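Local coordinates for tetrapyrrole methylase family protein (Chlorobaculum tepidum, PDB 3HH1) that probably methylates the 2'-hydroxyl of a cytidine ribose in 16S rRNA with S-adenosylmethionine, this chain being the N-terminal part of the enzyme, at residues Met21-Arg24 with Ala25-Leu29; Arg41-Ser44 with Ile45-His49; Pro96-Thr99 with Met100-Ala103. All coordinates share one frame; numbering follows the deposited sequence.

Contact 1. Residues Met21-Arg24 with Ala25-Leu29; sequences MTFR and AVNTL
Ala25 meets Thr22 at the N-terminal end of helix 23-31, where Thr22 is the N-cap residue. The backbone N of Ala25 gives a capping bond to Thr22 OG1, 3.1 Å long and bent to 155°. A chi1 of 68° turns OG1 in between the backbone N and the carbonyl carbon of Thr22, and there it faces the first turn. The methyl of Ala25 takes part in a second contact: Met21, a selenomethionine, bends at chi3 and lays its CE 3.7 Å from Ala25 CB. Val26 follows with the first i to i+4 bond, from its N to Thr22 O. Its CG2 branch sits over the root of the Met21 side chain, 4.0 Å from CB. Asn27 lies alongside Phe23, both side chains pointing the same way. The amide and ring planes are only 17° apart, and Asn27 ND2 comes obliquely to within 3.9 Å of Phe23 CZ. Thr28 grips Arg24 O twice, through OG1 at 2.7 Å and through its N at 3.0 Å. The two donors arrive from opposite faces of the carbonyl plane. A valine here would probably cost Arg24 O its hydroxyl bond, leaving the backbone N of this residue to hold it from one face. Leu29 is buried on the inner side of the helix, against Val11 of strand 8-13 and Val85 of strand 82-87. Its side chain crosses that of Met21 at about a right angle, with Leu29 CD1 4.1 Å from Met21 CE.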
loop_
_atom_site.group_PDB
_atom_site.type_symbol
_atom_site.label_atom_id
_atom_site.label_comp_id
_atom_site.label_asym_id
_atom_site.label_seq_id
_atom_site.Cartn_x
_atom_site.Cartn_y
_atom_site.Cartn_z
HETATM N N MSE A 21 -6.656 11.575 13.952
HETATM C CA MSE A 21 -6.706 10.122 13.819
HETATM C C MSE A 21 -7.848 9.578 14.639
HETATM O O MSE A 21 -8.169 10.136 15.700
HETATM C CB MSE A 21 -5.422 9.493 14.304
HETATM C CG MSE A 21 -4.274 9.795 13.378
HETATM SE SE MSE A 21 -2.632 8.870 13.992
HETATM C CE MSE A 21 -3.264 7.059 14.187
ATOM N N THR A 22 -8.449 8.488 14.170
ATOM C CA THR A 22 -9.535 7.891 14.947
ATOM C C THR A 22 -9.061 7.235 16.230
ATOM O O THR A 22 -7.930 6.701 16.347
ATOM C CB THR A 22 -10.353 6.861 14.145
ATOM O OG1 THR A 22 -9.519 5.726 13.886
ATOM C CG2 THR A 22 -10.902 7.444 12.836
ATOM N N PHE A 23 -9.963 7.224 17.206
ATOM C CA PHE A 23 -9.705 6.508 18.437
ATOM C C PHE A 23 -9.281 5.069 18.177
ATOM O O PHE A 23 -8.330 4.554 18.764
ATOM C CB PHE A 23 -10.932 6.549 19.350
ATOM C CG PHE A 23 -10.711 5.866 20.670
ATOM C CD1 PHE A 23 -10.171 6.547 21.712
ATOM C CD2 PHE A 23 -11.018 4.515 20.833
ATOM C CE1 PHE A 23 -9.940 5.927 22.936
ATOM C CE2 PHE A 23 -10.755 3.867 22.058
ATOM C CZ PHE A 23 -10.231 4.588 23.094
ATOM N N ARG A 24 -9.984 4.421 17.272
ATOM C CA ARG A 24 -9.671 3.041 16.895
ATOM C C ARG A 24 -8.240 2.896 16.463
ATOM O O ARG A 24 -7.574 1.952 16.868
ATOM C CB ARG A 24 -10.599 2.547 15.778
ATOM C CG ARG A 24 -10.490 1.036 15.550
ATOM C CD ARG A 24 -11.033 0.663 14.221
ATOM N NE ARG A 24 -12.367 1.214 13.963
ATOM C CZ ARG A 24 -13.519 0.551 14.079
ATOM N NH1 ARG A 24 -14.658 1.180 13.808
ATOM N NH2 ARG A 24 -13.552 -0.723 14.479
ATOM N N ALA A 25 -7.761 3.813 15.640
ATOM C CA ALA A 25 -6.395 3.764 15.156
ATOM C C ALA A 25 -5.370 3.989 16.255
ATOM O O ALA A 25 -4.383 3.252 16.360
ATOM C CB ALA A 25 -6.188 4.786 14.004
ATOM N N VAL A 26 -5.607 4.971 17.118
ATOM C CA VAL A 26 -4.661 5.249 18.214
ATOM C C VAL A 26 -4.667 4.077 19.211
ATOM O O VAL A 26 -3.622 3.663 19.703
ATOM C CB VAL A 26 -4.997 6.615 18.898
ATOM C CG1 VAL A 26 -4.078 6.899 20.078
ATOM C CG2 VAL A 26 -4.918 7.786 17.873
ATOM N N ASN A 27 -5.829 3.530 19.475
ATOM C CA ASN A 27 -5.957 2.443 20.453
ATOM C C ASN A 27 -5.246 1.204 19.921
ATOM O O ASN A 27 -4.638 0.460 20.686
ATOM C CB ASN A 27 -7.399 2.153 20.718
ATOM C CG ASN A 27 -7.627 1.398 21.998
ATOM O OD1 ASN A 27 -8.137 0.301 21.979
ATOM N ND2 ASN A 27 -7.258 1.992 23.104
ATOM N N THR A 28 -5.339 1.005 18.614
ATOM C CA THR A 28 -4.643 -0.094 17.954
ATOM C C THR A 28 -3.155 -0.003 18.163
ATOM O O THR A 28 -2.529 -1.004 18.565
ATOM C CB THR A 28 -4.982 -0.202 16.467
ATOM O OG1 THR A 28 -6.404 -0.419 16.350
ATOM C CG2 THR A 28 -4.181 -1.397 15.809
ATOM N N LEU A 29 -2.589 1.175 17.941
ATOM C CA LEU A 29 -1.174 1.400 18.156
ATOM C C LEU A 29 -0.823 1.272 19.637
ATOM O O LEU A 29 0.205 0.688 19.987
ATOM C CB LEU A 29 -0.776 2.786 17.695
ATOM C CG LEU A 29 -0.975 3.038 16.195
ATOM C CD1 LEU A 29 -0.639 4.501 15.912
ATOM C CD2 LEU A 29 -0.202 2.121 15.274
#

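Contact 2. Residues Arg41-Ser44 with Ile45-His49; sequences RRTS and ILLKH
Thr43 and Leu47 lie side by side one turn apart, their side chains pointing the same way. The touch is methyl to methyl, with Thr43 CG2 4.1 Å from Leu47 CD1. Leu47 CG stands beside its own backbone N (chi1 -61°), which brings it back over the preceding turn, 3.3 Å from Thr43 O. That same oxygen takes the backbone bond of Leu47 N, 2.9 Å and almost straight at 170°. Both residues are buried. They belong to helix 40-49, the crossover helix of the beta-alpha-beta unit that runs from strand 34-37 to strand 57-59. Each packs on Ile35 of the first strand, and Leu47 also reaches Leu57 of the second. Thr43 OG1, turned away from Leu47, bonds to Asp39 O, and Ser44 OG bonds back to Thr40 O. Ile45 is on the exposed side and folds back in a similar way. Its CG1 packs 3.4 Å from Arg41 O, the oxygen that accepts the backbone bond of Ile45 N at 3.2 Å. The extended Arg42 side chain leads away from the following turn to a salt bridge with Asp87. Ser44 O receives Lys48 N at 2.9 Å.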
loop_
_atom_site.group_PDB
_atom_site.type_symbol
_atom_site.label_atom_id
_atom_site.label_comp_id
_atom_site.label_asym_id
_atom_site.label_seq_id
_atom_site.Cartn_x
_atom_site.Cartn_y
_atom_site.Cartn_z
ATOM N N ARG A 41 12.135 7.328 13.321
ATOM C CA ARG A 41 12.127 8.661 13.903
ATOM C C ARG A 41 10.730 9.287 13.871
ATOM O O ARG A 41 10.243 9.789 14.870
ATOM C CB ARG A 41 13.155 9.562 13.193
ATOM C CG ARG A 41 13.880 10.483 14.129
ATOM C CD ARG A 41 14.947 11.334 13.405
ATOM N NE ARG A 41 16.153 10.565 13.062
ATOM C CZ ARG A 41 17.174 11.020 12.322
ATOM N NH1 ARG A 41 17.168 12.246 11.800
ATOM N NH2 ARG A 41 18.206 10.225 12.084
ATOM N N ARG A 42 10.080 9.226 12.721
ATOM C CA ARG A 42 8.736 9.741 12.576
ATOM C C ARG A 42 7.768 8.954 13.491
ATOM O O ARG A 42 6.872 9.534 14.151
ATOM C CB ARG A 42 8.328 9.681 11.093
ATOM C CG ARG A 42 6.850 9.960 10.836
ATOM C CD ARG A 42 6.558 10.235 9.355
ATOM N NE ARG A 42 5.118 10.121 9.084
ATOM C CZ ARG A 42 4.536 10.387 7.911
ATOM N NH1 ARG A 42 3.221 10.225 7.778
ATOM N NH2 ARG A 42 5.255 10.812 6.880
ATOM N N THR A 43 7.972 7.641 13.585
ATOM C CA THR A 43 7.078 6.821 14.406
ATOM C C THR A 43 7.229 7.137 15.905
ATOM O O THR A 43 6.240 7.192 16.653
ATOM C CB THR A 43 7.287 5.317 14.126
ATOM O OG1 THR A 43 7.069 5.106 12.727
ATOM C CG2 THR A 43 6.275 4.443 14.928
ATOM N N SER A 44 8.459 7.364 16.346
ATOM C CA SER A 44 8.674 7.753 17.742
ATOM C C SER A 44 7.965 9.071 18.078
ATOM O O SER A 44 7.378 9.188 19.133
ATOM C CB SER A 44 10.169 7.874 18.074
ATOM O OG SER A 44 10.759 6.594 18.012
ATOM N N ILE A 45 8.029 10.035 17.170
ATOM C CA ILE A 45 7.355 11.285 17.358
ATOM C C ILE A 45 5.842 11.077 17.524
ATOM O O ILE A 45 5.233 11.636 18.436
ATOM C CB ILE A 45 7.635 12.258 16.191
ATOM C CG1 ILE A 45 9.096 12.715 16.231
ATOM C CG2 ILE A 45 6.725 13.455 16.275
ATOM C CD1 ILE A 45 9.558 13.422 14.958
ATOM N N LEU A 46 5.256 10.270 16.656
ATOM C CA LEU A 46 3.823 9.914 16.756
ATOM C C LEU A 46 3.455 9.272 18.086
ATOM O O LEU A 46 2.505 9.670 18.728
ATOM C CB LEU A 46 3.414 9.005 15.592
ATOM C CG LEU A 46 1.904 8.676 15.493
ATOM C CD1 LEU A 46 1.485 8.573 14.032
ATOM C CD2 LEU A 46 1.605 7.431 16.279
ATOM N N LEU A 47 4.223 8.264 18.488
ATOM C CA LEU A 47 3.966 7.588 19.745
ATOM C C LEU A 47 4.077 8.518 20.949
ATOM O O LEU A 47 3.222 8.486 21.811
ATOM C CB LEU A 47 4.881 6.369 19.905
ATOM C CG LEU A 47 4.671 5.302 18.804
ATOM C CD1 LEU A 47 5.655 4.150 18.989
ATOM C CD2 LEU A 47 3.238 4.786 18.620
ATOM N N LYS A 48 5.115 9.349 20.996
ATOM C CA LYS A 48 5.284 10.317 22.051
ATOM C C LYS A 48 4.077 11.245 22.095
ATOM O O LYS A 48 3.581 11.557 23.164
ATOM C CB LYS A 48 6.562 11.114 21.844
ATOM C CG LYS A 48 6.815 12.199 22.895
ATOM C CD LYS A 48 7.860 13.220 22.439
ATOM C CE LYS A 48 9.231 12.997 23.050
ATOM N NZ LYS A 48 10.120 14.187 22.822
ATOM N N HIS A 49 3.601 11.674 20.931
ATOM C CA HIS A 49 2.440 12.550 20.869
ATOM C C HIS A 49 1.222 11.988 21.595
ATOM O O HIS A 49 0.474 12.736 22.248
ATOM C CB HIS A 49 2.069 12.788 19.410
ATOM C CG HIS A 49 0.893 13.682 19.220
ATOM N ND1 HIS A 49 1.001 15.054 19.199
ATOM C CD2 HIS A 49 -0.414 13.403 19.021
ATOM C CE1 HIS A 49 -0.195 15.585 18.999
ATOM N NE2 HIS A 49 -1.072 14.601 18.906
#

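Contact 3. Residues Pro96-Thr99 with Met100-Ala103; sequences PGYT and MASA
Tyr98 CG stands anti to the backbone N (chi1 -161°) and chi2 is 88°, a pair of torsions that lays the ring over the methyl of Ala101. Met100, a selenomethionine, bends at chi3 and brings its CE back to Gly97. Both contacts lie around the N-terminal part of helix 98-106, which follows strand 82-87 in this alternating alpha/beta domain of the tetrapyrrole methylase family. The ring contact is a CH-pi interaction. Ala101 CB is 3.9 Å from the centroid of the Tyr98 ring, almost on the ring normal. The backbone O of Tyr98 accepts from Ser102 N at 2.9 Å, nearly straight. The ring belongs to the subunit interface, where it meets Tyr98 of the second subunit with the planes at about 40°. Across the same interface Ser102 OG bonds to Asp95 and Thr99 OG1 to Tyr98 OH, both of the second subunit. The buried Met100 side chain goes to Val69 and Val72 of helix 65-77. The backbone O of Thr99 receives Ala103 N at 2.9 Å. Gly97 is closely covered: Met100 CE is 3.6 Å from Gly97 CA and 3.3 Å from Gly97 O. The N of Met100 also bonds to Gly97 O, at 2.9 Å, from above the carbonyl plane.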
loop_
_atom_site.group_PDB
_atom_site.type_symbol
_atom_site.label_atom_id
_atom_site.label_comp_id
_atom_site.label_asym_id
_atom_site.label_seq_id
_atom_site.Cartn_x
_atom_site.Cartn_y
_atom_site.Cartn_z
ATOM N N PRO A 96 8.011 0.915 1.604
ATOM C CA PRO A 96 8.934 -0.260 1.545
ATOM C C PRO A 96 8.541 -1.311 2.601
ATOM O O PRO A 96 8.730 -2.514 2.384
ATOM C CB PRO A 96 10.338 0.333 1.839
ATOM C CG PRO A 96 10.184 1.834 1.610
ATOM C CD PRO A 96 8.724 2.165 1.935
ATOM N N GLY A 97 7.922 -0.852 3.689
ATOM C CA GLY A 97 7.486 -1.726 4.787
ATOM C C GLY A 97 6.349 -2.672 4.414
ATOM O O GLY A 97 6.062 -3.659 5.128
ATOM N N TYR A 98 5.705 -2.435 3.271
ATOM C CA TYR A 98 4.655 -3.344 2.825
ATOM C C TYR A 98 5.167 -4.782 2.633
ATOM O O TYR A 98 4.391 -5.721 2.665
ATOM C CB TYR A 98 3.976 -2.848 1.534
ATOM C CG TYR A 98 2.641 -3.511 1.360
ATOM C CD1 TYR A 98 1.510 -2.964 1.928
ATOM C CD2 TYR A 98 2.528 -4.730 0.678
ATOM C CE1 TYR A 98 0.298 -3.597 1.800
ATOM C CE2 TYR A 98 1.312 -5.357 0.552
ATOM C CZ TYR A 98 0.206 -4.770 1.106
ATOM O OH TYR A 98 -1.025 -5.382 0.992
ATOM N N THR A 99 6.468 -4.965 2.458
ATOM C CA THR A 99 7.024 -6.309 2.375
ATOM C C THR A 99 6.606 -7.156 3.564
ATOM O O THR A 99 6.399 -8.359 3.434
ATOM C CB THR A 99 8.491 -6.293 2.292
ATOM O OG1 THR A 99 8.878 -5.323 1.291
ATOM C CG2 THR A 99 8.984 -7.705 1.858
HETATM N N MSE A 100 6.451 -6.517 4.722
HETATM C CA MSE A 100 6.026 -7.230 5.913
HETATM C C MSE A 100 4.586 -7.691 5.842
HETATM O O MSE A 100 4.272 -8.789 6.313
HETATM C CB MSE A 100 6.314 -6.389 7.169
HETATM C CG MSE A 100 7.764 -6.248 7.500
HETATM SE SE MSE A 100 8.101 -4.942 8.962
HETATM C CE MSE A 100 7.572 -3.324 8.062
ATOM N N ALA A 101 3.693 -6.883 5.264
ATOM C CA ALA A 101 2.309 -7.281 5.016
ATOM C C ALA A 101 2.198 -8.372 3.966
ATOM O O ALA A 101 1.422 -9.314 4.104
ATOM C CB ALA A 101 1.453 -6.065 4.620
ATOM N N SER A 102 2.957 -8.276 2.886
ATOM C CA SER A 102 2.970 -9.347 1.898
ATOM C C SER A 102 3.509 -10.664 2.493
ATOM O O SER A 102 2.973 -11.739 2.203
ATOM C CB SER A 102 3.767 -8.905 0.685
ATOM O OG SER A 102 3.856 -9.947 -0.271
ATOM N N ALA A 103 4.550 -10.610 3.336
ATOM C CA ALA A 103 5.044 -11.818 3.973
ATOM C C ALA A 103 3.963 -12.446 4.898
ATOM O O ALA A 103 3.791 -13.660 4.942
ATOM C CB ALA A 103 6.370 -11.536 4.745
#

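How the contacts relate
The three contacts follow one another along the chain, and none nest or cross. Each closes only a helical turn. Contact 1 starts helix 23-31, after strand 8-13. Contact 2 follows, in helix 40-49, between strands 34-37 and 57-59. These two touch: Leu29 CD1 is 3.7 Å from Leu46 CD2, and Met21 SE is 4.1 Å from Leu46 CD1. They join two helices that pack on the parallel sheet. Contact 3 lies near the start of helix 98-106, beyond strand 82-87 and across the chain's centre from both. Its nearest atoms are about 12 Å from contact 1 and about 10 Å from contact 2. It ties that helix to helix 65-77, and three of its residues reach the second subunit.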